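4,5-DOPA dioxygenase extradiol (Escherichia coli, PDB 2PW6) opens the aromatic ring of L-DOPA between carbons 4 and 5 with molecular oxygen in vitro, although its physiological substrate is unknown. Local coordinates at residues Lys114-Phe119 against Met138-Ile143; Ile251-Glu256 against Ser264-Gln269. One frame throughout, in Å; residues are numbered along the deposited sequence.

Contact 1: residues Lys114-Phe119 against Met138-Ile143; sequences KEAWGF and MVQLSI
This is a buried contact in which one glutamine side chain, Q140, grips the backbone of a loop residue, W117. The loop 114-119 follows strand 110-113 and lies against strand 138-144 of the main sheet. The amide of Q140 bonds W117 at two points. W117 N gives its hydrogen to Q140 OE1 at 2.9 Å. Q140 NE2 gives one to W117 O at 2.7 Å. That second bond is nearly straight, 169° at the hydrogen, and W117 O lies close to the amide plane. Bonds at both OE1 and NE2 fix the rotation of the amide about the CG-CD bond. CD of Q140 stands anti to CA (chi2 158°), which extends the side chain from the strand toward the loop. T66 OG1 supplies a further hydrogen bond to Q140 OE1. Q140 NE2 also sits over one face of the F119 ring, 3.6 Å above its plane and offset toward the rim. The indole of W117 runs back past Q140 toward the strand. Its CE3 meets Q140 CB at 3.6 Å, and its CH2 meets S142 CB at 3.5 Å. The backbone carbon of L141 lies at the indole edge. F119 CZ approaches the selenium of M138 at 4.0 Å, an oblique Met-aromatic contact. An alanine at Q140 would keep CB against the indole but would probably leave W117 N and O without their mates, and the loop less firmly fixed. The indole NE1 bonds D113 OD2, and the ring also meets that of W58. Around the contact, strand 63-66 lies along one side of strand 138-144 and strand 50-60 along the other. Helix 121-130 packs on F119 and M138 through L127.

Contact 2: residues Ile251-Glu256 against Ser264-Gln269; sequences ITIPVE and SMLSVQ
T252 and Q269 meet through flat peptide groups; no aromatic ring takes part. T252 N approaches Q269 O in the plane of that carbonyl, at 2.8 Å. Q269 N approaches T252 O at the same length, 2.8 Å, but lies 42° above that carbonyl plane. The puckered ring of P254 brings its CD to within 3.5 Å of S267 O, and its CG packs on S267 CB. The two bonds make T252 and Q269 a hydrogen-bonded antiparallel pair, which joins the outermost strand of the main sheet within this chain, 251-252, to strand 268-270. Their CB atoms lie on the same face, 3.7 Å apart. Past P254 one more backbone bond follows: S267 N bonds V255 O at 3.0 Å. CG1 of V255 sits between its own backbone N and carbonyl carbon (chi1 82°), and it touches S267 OG. I253 CA makes a CH-O contact with S267 O. Apolar branches fill in beside the backbones. I253 CG2 touches L266 CD1 at 3.7 Å, and I251 CG2 touches V268 CG1 at 3.8 Å. Helix 192-202 packs on L266, and helix 33-44 packs on V255 and Q269. The hydroxyl of S267 is buried; it is hydrogen-bonded with G21 N and weakly with M265 O. The carboxylate of E256 forms a salt bridge with K202. All three hydrogen bonds across the contact are backbone to backbone, so the pairing rests on main-chain hydrogen bonds, while the side chains add van der Waals contact.

Contacts 1 and 2 belong to the same mixed sheet but lie on opposite sides of the chain's centre. Their centres are 24 Å apart, and their nearest atoms are about 14 Å apart, so they do not touch. Strands 50-60, 167-173 and 17-21 come between them in the sheet. Each has one side chain near the zinc site. H22, H57 and H234 hold the metal here; H177 also binds zinc. From contact 1, the F119 side chain is about 8 Å from that of H57 and about 10 Å from a bound zinc ion. From contact 2, the M265 side chain is about 6 Å from that of H22 and about 9 Å from a bound zinc ion.

Contact 1: residues Lys114-Phe119 against Met138-Ile143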
ATOM      1  N   LYS A 114      -0.821  -4.206 -20.162  1.00 52.29           N
ATOM      2  CA  LYS A 114      -1.401  -5.566 -20.208  1.00 52.95           C
ATOM      3  C   LYS A 114      -1.796  -5.981 -18.793  1.00 51.99           C
ATOM      4  O   LYS A 114      -2.959  -6.260 -18.516  1.00 52.38           O
ATOM      5  CB  LYS A 114      -0.397  -6.578 -20.790  1.00 54.01           C
ATOM      6  CG  LYS A 114      -0.990  -7.956 -21.135  1.00 55.85           C
ATOM      7  CD  LYS A 114      -1.067  -8.172 -22.657  1.00 58.82           C
ATOM      8  CE  LYS A 114      -1.945  -9.361 -23.054  1.00 58.41           C
ATOM      9  NZ  LYS A 114      -3.386  -8.969 -23.190  1.00 59.68           N
ATOM     10  N   GLU A 115      -0.804  -5.991 -17.911  1.00 51.51           N
ATOM     11  CA  GLU A 115      -0.929  -6.380 -16.511  1.00 51.52           C
ATOM     12  C   GLU A 115      -1.867  -5.431 -15.730  1.00 49.08           C
ATOM     13  O   GLU A 115      -1.945  -4.227 -16.018  1.00 48.39           O
ATOM     14  CB  GLU A 115       0.489  -6.410 -15.897  1.00 52.09           C
ATOM     15  CG  GLU A 115       0.725  -7.375 -14.699  1.00 55.66           C
ATOM     16  CD  GLU A 115       2.229  -7.556 -14.326  1.00 56.03           C
ATOM     17  OE1 GLU A 115       2.549  -7.850 -13.133  1.00 61.18           O
ATOM     18  OE2 GLU A 115       3.099  -7.404 -15.227  1.00 62.04           O
ATOM     19  N   ALA A 116      -2.595  -5.989 -14.759  1.00 46.86           N
ATOM     20  CA  ALA A 116      -3.350  -5.196 -13.787  1.00 44.06           C
ATOM     21  C   ALA A 116      -2.394  -4.396 -12.882  1.00 42.36           C
ATOM     22  O   ALA A 116      -1.278  -4.809 -12.665  1.00 42.94           O
ATOM     23  CB  ALA A 116      -4.247  -6.115 -12.956  1.00 43.33           C
ATOM     24  N   TRP A 117      -2.807  -3.238 -12.378  1.00 40.82           N
ATOM     25  CA  TRP A 117      -2.067  -2.602 -11.260  1.00 38.45           C
ATOM     26  C   TRP A 117      -2.598  -3.112  -9.934  1.00 38.79           C
ATOM     27  O   TRP A 117      -3.797  -3.302  -9.781  1.00 39.92           O
ATOM     28  CB  TRP A 117      -2.255  -1.085 -11.275  1.00 35.91           C
ATOM     29  CG  TRP A 117      -1.953  -0.435 -12.584  1.00 32.52           C
ATOM     30  CD1 TRP A 117      -0.902  -0.740 -13.452  1.00 30.97           C
ATOM     31  CD2 TRP A 117      -2.682   0.619 -13.197  1.00 26.43           C
ATOM     32  NE1 TRP A 117      -0.959   0.078 -14.549  1.00 30.54           N
ATOM     33  CE2 TRP A 117      -2.046   0.910 -14.427  1.00 29.17           C
ATOM     34  CE3 TRP A 117      -3.826   1.335 -12.848  1.00 25.79           C
ATOM     35  CZ2 TRP A 117      -2.504   1.901 -15.268  1.00 31.11           C
ATOM     36  CZ3 TRP A 117      -4.273   2.310 -13.684  1.00 27.61           C
ATOM     37  CH2 TRP A 117      -3.620   2.601 -14.865  1.00 30.84           C
ATOM     38  N   GLY A 118      -1.737  -3.315  -8.955  1.00 39.10           N
ATOM     39  CA  GLY A 118      -2.236  -3.669  -7.624  1.00 39.22           C
ATOM     40  C   GLY A 118      -3.277  -2.662  -7.133  1.00 39.33           C
ATOM     41  O   GLY A 118      -3.208  -1.462  -7.431  1.00 39.41           O
ATOM     42  N   PHE A 119      -4.272  -3.163  -6.406  1.00 39.32           N
ATOM     43  CA  PHE A 119      -5.272  -2.321  -5.771  1.00 38.35           C
ATOM     44  C   PHE A 119      -4.736  -1.856  -4.418  1.00 37.87           C
ATOM     45  O   PHE A 119      -4.287  -2.674  -3.621  1.00 37.53           O
ATOM     46  CB  PHE A 119      -6.580  -3.101  -5.576  1.00 39.24           C
ATOM     47  CG  PHE A 119      -7.326  -3.378  -6.858  1.00 40.52           C
ATOM     48  CD1 PHE A 119      -8.280  -2.484  -7.331  1.00 41.59           C
ATOM     49  CD2 PHE A 119      -7.062  -4.522  -7.597  1.00 44.81           C
ATOM     50  CE1 PHE A 119      -8.971  -2.721  -8.510  1.00 41.61           C
ATOM     51  CE2 PHE A 119      -7.748  -4.773  -8.803  1.00 44.64           C
ATOM     52  CZ  PHE A 119      -8.695  -3.864  -9.249  1.00 43.18           C
HETATM   53  N   MSE A 138     -13.651  -5.488 -15.655  1.00 47.65           N
HETATM   54  CA  MSE A 138     -13.074  -4.287 -15.089  1.00 49.09           C
HETATM   55  C   MSE A 138     -11.867  -3.767 -15.846  1.00 44.98           C
HETATM   56  O   MSE A 138     -11.099  -4.525 -16.406  1.00 44.23           O
HETATM   57  CB  MSE A 138     -12.709  -4.568 -13.630  1.00 48.19           C
HETATM   58  CG  MSE A 138     -12.503  -3.361 -12.771  1.00 51.78           C
HETATM   59 SE   MSE A 138     -12.310  -3.915 -10.872  1.00 59.78          SE
HETATM   60  CE  MSE A 138     -14.158  -3.776 -10.313  1.00 50.21           C
ATOM     61  N   VAL A 139     -11.756  -2.444 -15.836  1.00 42.84           N
ATOM     62  CA  VAL A 139     -10.636  -1.664 -16.334  1.00 40.18           C
ATOM     63  C   VAL A 139     -10.156  -0.685 -15.218  1.00 39.52           C
ATOM     64  O   VAL A 139     -10.960  -0.097 -14.505  1.00 37.61           O
ATOM     65  CB  VAL A 139     -11.101  -0.947 -17.630  1.00 40.59           C
ATOM     66  CG1 VAL A 139     -10.324   0.263 -17.910  1.00 41.49           C
ATOM     67  CG2 VAL A 139     -11.013  -1.942 -18.867  1.00 38.57           C
ATOM     68  N   GLN A 140      -8.847  -0.548 -15.047  1.00 38.60           N
ATOM     69  CA  GLN A 140      -8.283   0.535 -14.213  1.00 37.64           C
ATOM     70  C   GLN A 140      -7.856   1.758 -15.051  1.00 36.52           C
ATOM     71  O   GLN A 140      -7.235   1.616 -16.106  1.00 36.33           O
ATOM     72  CB  GLN A 140      -7.110   0.013 -13.404  1.00 38.18           C
ATOM     73  CG  GLN A 140      -7.462  -1.185 -12.517  1.00 36.97           C
ATOM     74  CD  GLN A 140      -6.254  -1.975 -12.158  1.00 38.34           C
ATOM     75  OE1 GLN A 140      -5.525  -2.442 -13.041  1.00 45.11           O
ATOM     76  NE2 GLN A 140      -5.998  -2.121 -10.868  1.00 38.08           N
ATOM     77  N   LEU A 141      -8.254   2.941 -14.592  1.00 34.07           N
ATOM     78  CA  LEU A 141      -7.877   4.210 -15.183  1.00 33.81           C
ATOM     79  C   LEU A 141      -7.041   5.034 -14.170  1.00 34.16           C
ATOM     80  O   LEU A 141      -7.398   5.104 -12.988  1.00 33.62           O
ATOM     81  CB  LEU A 141      -9.129   5.005 -15.578  1.00 33.20           C
ATOM     82  CG  LEU A 141      -8.891   6.405 -16.178  1.00 33.17           C
ATOM     83  CD1 LEU A 141      -8.200   6.320 -17.579  1.00 33.57           C
ATOM     84  CD2 LEU A 141     -10.210   7.129 -16.254  1.00 30.65           C
ATOM     85  N   SER A 142      -5.950   5.643 -14.633  1.00 34.14           N
ATOM     86  CA  SER A 142      -5.049   6.372 -13.750  1.00 33.57           C
ATOM     87  C   SER A 142      -5.307   7.878 -13.871  1.00 34.29           C
ATOM     88  O   SER A 142      -5.967   8.351 -14.823  1.00 34.61           O
ATOM     89  CB  SER A 142      -3.590   6.025 -14.039  1.00 32.95           C
ATOM     90  OG  SER A 142      -3.126   6.716 -15.178  1.00 33.60           O
ATOM     91  N   ILE A 143      -4.818   8.633 -12.885  1.00 34.33           N
ATOM     92  CA  ILE A 143      -5.096  10.076 -12.804  1.00 34.01           C
ATOM     93  C   ILE A 143      -3.837  10.786 -13.275  1.00 33.49           C
ATOM     94  O   ILE A 143      -2.779  10.549 -12.753  1.00 33.13           O
ATOM     95  CB  ILE A 143      -5.490  10.492 -11.322  1.00 34.62           C
ATOM     96  CG1 ILE A 143      -6.864   9.922 -10.939  1.00 34.57           C
ATOM     97  CG2 ILE A 143      -5.488  12.024 -11.125  1.00 32.35           C
ATOM     98  CD1 ILE A 143      -7.008   9.617  -9.444  1.00 35.75           C
TER

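Contact 2: residues Ile251-Glu256 against Ser264-Gln269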
ATOM      1  N   ILE A 251     -28.111  13.694  -7.005  1.00 60.38           N
ATOM      2  CA  ILE A 251     -26.817  13.432  -6.375  1.00 60.05           C
ATOM      3  C   ILE A 251     -27.115  13.041  -4.928  1.00 59.87           C
ATOM      4  O   ILE A 251     -27.780  13.772  -4.204  1.00 59.22           O
ATOM      5  CB  ILE A 251     -25.870  14.666  -6.406  1.00 60.02           C
ATOM      6  CG1 ILE A 251     -25.471  15.017  -7.841  1.00 60.20           C
ATOM      7  CG2 ILE A 251     -24.622  14.424  -5.546  1.00 59.62           C
ATOM      8  CD1 ILE A 251     -24.486  16.181  -7.947  1.00 60.09           C
ATOM      9  N   THR A 252     -26.603  11.879  -4.543  1.00 60.09           N
ATOM     10  CA  THR A 252     -26.846  11.219  -3.266  1.00 60.31           C
ATOM     11  C   THR A 252     -25.537  11.178  -2.473  1.00 59.99           C
ATOM     12  O   THR A 252     -24.445  11.265  -3.053  1.00 59.27           O
ATOM     13  CB  THR A 252     -27.272   9.753  -3.533  1.00 60.38           C
ATOM     14  OG1 THR A 252     -28.403   9.734  -4.409  1.00 62.48           O
ATOM     15  CG2 THR A 252     -27.616   9.000  -2.252  1.00 61.50           C
ATOM     16  N   ILE A 253     -25.668  11.050  -1.146  1.00 59.71           N
ATOM     17  CA  ILE A 253     -24.550  10.775  -0.246  1.00 59.11           C
ATOM     18  C   ILE A 253     -24.873   9.503   0.533  1.00 59.32           C
ATOM     19  O   ILE A 253     -25.429   9.577   1.618  1.00 59.27           O
ATOM     20  CB  ILE A 253     -24.230  11.975   0.699  1.00 58.97           C
ATOM     21  CG1 ILE A 253     -23.666  13.155  -0.104  1.00 59.20           C
ATOM     22  CG2 ILE A 253     -23.242  11.573   1.801  1.00 57.10           C
ATOM     23  CD1 ILE A 253     -23.842  14.507   0.570  1.00 59.32           C
ATOM     24  N   PRO A 254     -24.508   8.328  -0.029  1.00 59.71           N
ATOM     25  CA  PRO A 254     -24.770   6.998   0.536  1.00 59.79           C
ATOM     26  C   PRO A 254     -24.148   6.757   1.911  1.00 60.15           C
ATOM     27  O   PRO A 254     -24.605   5.866   2.634  1.00 59.93           O
ATOM     28  CB  PRO A 254     -24.117   6.055  -0.479  1.00 59.58           C
ATOM     29  CG  PRO A 254     -23.153   6.874  -1.196  1.00 59.03           C
ATOM     30  CD  PRO A 254     -23.783   8.214  -1.305  1.00 59.45           C
ATOM     31  N   VAL A 255     -23.104   7.525   2.245  1.00 60.30           N
ATOM     32  CA  VAL A 255     -22.434   7.415   3.533  1.00 60.60           C
ATOM     33  C   VAL A 255     -21.428   8.564   3.718  1.00 60.74           C
ATOM     34  O   VAL A 255     -20.964   9.147   2.729  1.00 60.61           O
ATOM     35  CB  VAL A 255     -21.818   6.002   3.729  1.00 61.03           C
ATOM     36  CG1 VAL A 255     -20.458   5.873   3.034  1.00 62.18           C
ATOM     37  CG2 VAL A 255     -21.756   5.607   5.220  1.00 60.57           C
ATOM     38  N   GLU A 256     -21.178   8.973   4.944  1.00 60.57           N
ATOM     39  CA  GLU A 256     -20.297  10.093   5.173  1.00 60.74           C
ATOM     40  C   GLU A 256     -19.823   9.992   6.580  1.00 60.27           C
ATOM     41  O   GLU A 256     -20.309   9.182   7.319  1.00 60.69           O
ATOM     42  CB  GLU A 256     -20.996  11.409   4.935  1.00 60.48           C
ATOM     43  CG  GLU A 256     -21.706  11.934   6.149  1.00 62.28           C
ATOM     44  CD  GLU A 256     -22.489  13.174   5.872  1.00 62.36           C
ATOM     45  OE1 GLU A 256     -21.932  14.267   5.993  1.00 63.46           O
ATOM     46  OE2 GLU A 256     -23.668  13.053   5.531  1.00 65.10           O
ATOM     47  N   SER A 264     -11.656  12.113   5.811  1.00 42.58           N
ATOM     48  CA  SER A 264     -13.062  12.189   5.382  1.00 43.61           C
ATOM     49  C   SER A 264     -13.572  10.994   4.544  1.00 44.27           C
ATOM     50  O   SER A 264     -12.906  10.508   3.616  1.00 42.91           O
ATOM     51  CB  SER A 264     -13.428  13.508   4.729  1.00 43.15           C
ATOM     52  OG  SER A 264     -14.803  13.465   4.375  1.00 43.62           O
HETATM   53  N   MSE A 265     -14.760  10.529   4.923  1.00 45.63           N
HETATM   54  CA  MSE A 265     -15.317   9.279   4.417  1.00 46.87           C
HETATM   55  C   MSE A 265     -16.518   9.583   3.543  1.00 46.90           C
HETATM   56  O   MSE A 265     -17.283   8.689   3.172  1.00 48.51           O
HETATM   57  CB  MSE A 265     -15.712   8.337   5.568  1.00 47.60           C
HETATM   58  CG  MSE A 265     -14.588   7.672   6.358  1.00 48.02           C
HETATM   59 SE   MSE A 265     -13.117   6.767   5.377  1.00 53.85          SE
HETATM   60  CE  MSE A 265     -12.999   5.100   6.352  1.00 53.47           C
ATOM     61  N   LEU A 266     -16.678  10.860   3.220  1.00 46.71           N
ATOM     62  CA  LEU A 266     -17.702  11.322   2.323  1.00 46.65           C
ATOM     63  C   LEU A 266     -17.744  10.569   0.979  1.00 48.14           C
ATOM     64  O   LEU A 266     -16.848  10.736   0.128  1.00 47.98           O
ATOM     65  CB  LEU A 266     -17.515  12.810   2.058  1.00 45.73           C
ATOM     66  CG  LEU A 266     -18.560  13.442   1.145  1.00 43.21           C
ATOM     67  CD1 LEU A 266     -19.968  13.345   1.750  1.00 43.14           C
ATOM     68  CD2 LEU A 266     -18.206  14.852   0.935  1.00 39.37           C
ATOM     69  N   SER A 267     -18.801   9.767   0.815  1.00 48.85           N
ATOM     70  CA  SER A 267     -19.150   9.108  -0.437  1.00 49.17           C
ATOM     71  C   SER A 267     -20.256   9.827  -1.227  1.00 50.38           C
ATOM     72  O   SER A 267     -21.147  10.461  -0.646  1.00 50.63           O
ATOM     73  CB  SER A 267     -19.520   7.678  -0.144  1.00 48.82           C
ATOM     74  OG  SER A 267     -18.431   7.069   0.538  1.00 48.53           O
ATOM     75  N   VAL A 268     -20.184   9.748  -2.559  1.00 51.15           N
ATOM     76  CA  VAL A 268     -21.089  10.491  -3.435  1.00 51.57           C
ATOM     77  C   VAL A 268     -21.637   9.580  -4.545  1.00 52.54           C
ATOM     78  O   VAL A 268     -20.880   8.871  -5.208  1.00 52.97           O
ATOM     79  CB  VAL A 268     -20.403  11.759  -4.025  1.00 51.69           C
ATOM     80  CG1 VAL A 268     -21.327  12.514  -5.017  1.00 50.36           C
ATOM     81  CG2 VAL A 268     -19.911  12.681  -2.899  1.00 49.61           C
ATOM     82  N   GLN A 269     -22.958   9.573  -4.714  1.00 52.97           N
ATOM     83  CA  GLN A 269     -23.590   8.812  -5.797  1.00 52.94           C
ATOM     84  C   GLN A 269     -24.170   9.782  -6.824  1.00 53.40           C
ATOM     85  O   GLN A 269     -24.885  10.718  -6.479  1.00 53.68           O
ATOM     86  CB  GLN A 269     -24.656   7.830  -5.278  1.00 52.68           C
ATOM     87  CG  GLN A 269     -25.234   6.940  -6.397  1.00 51.95           C
ATOM     88  CD  GLN A 269     -26.278   5.919  -5.932  1.00 52.08           C
ATOM     89  OE1 GLN A 269     -26.092   5.204  -4.931  1.00 49.16           O
ATOM     90  NE2 GLN A 269     -27.374   5.825  -6.690  1.00 49.58           N
TER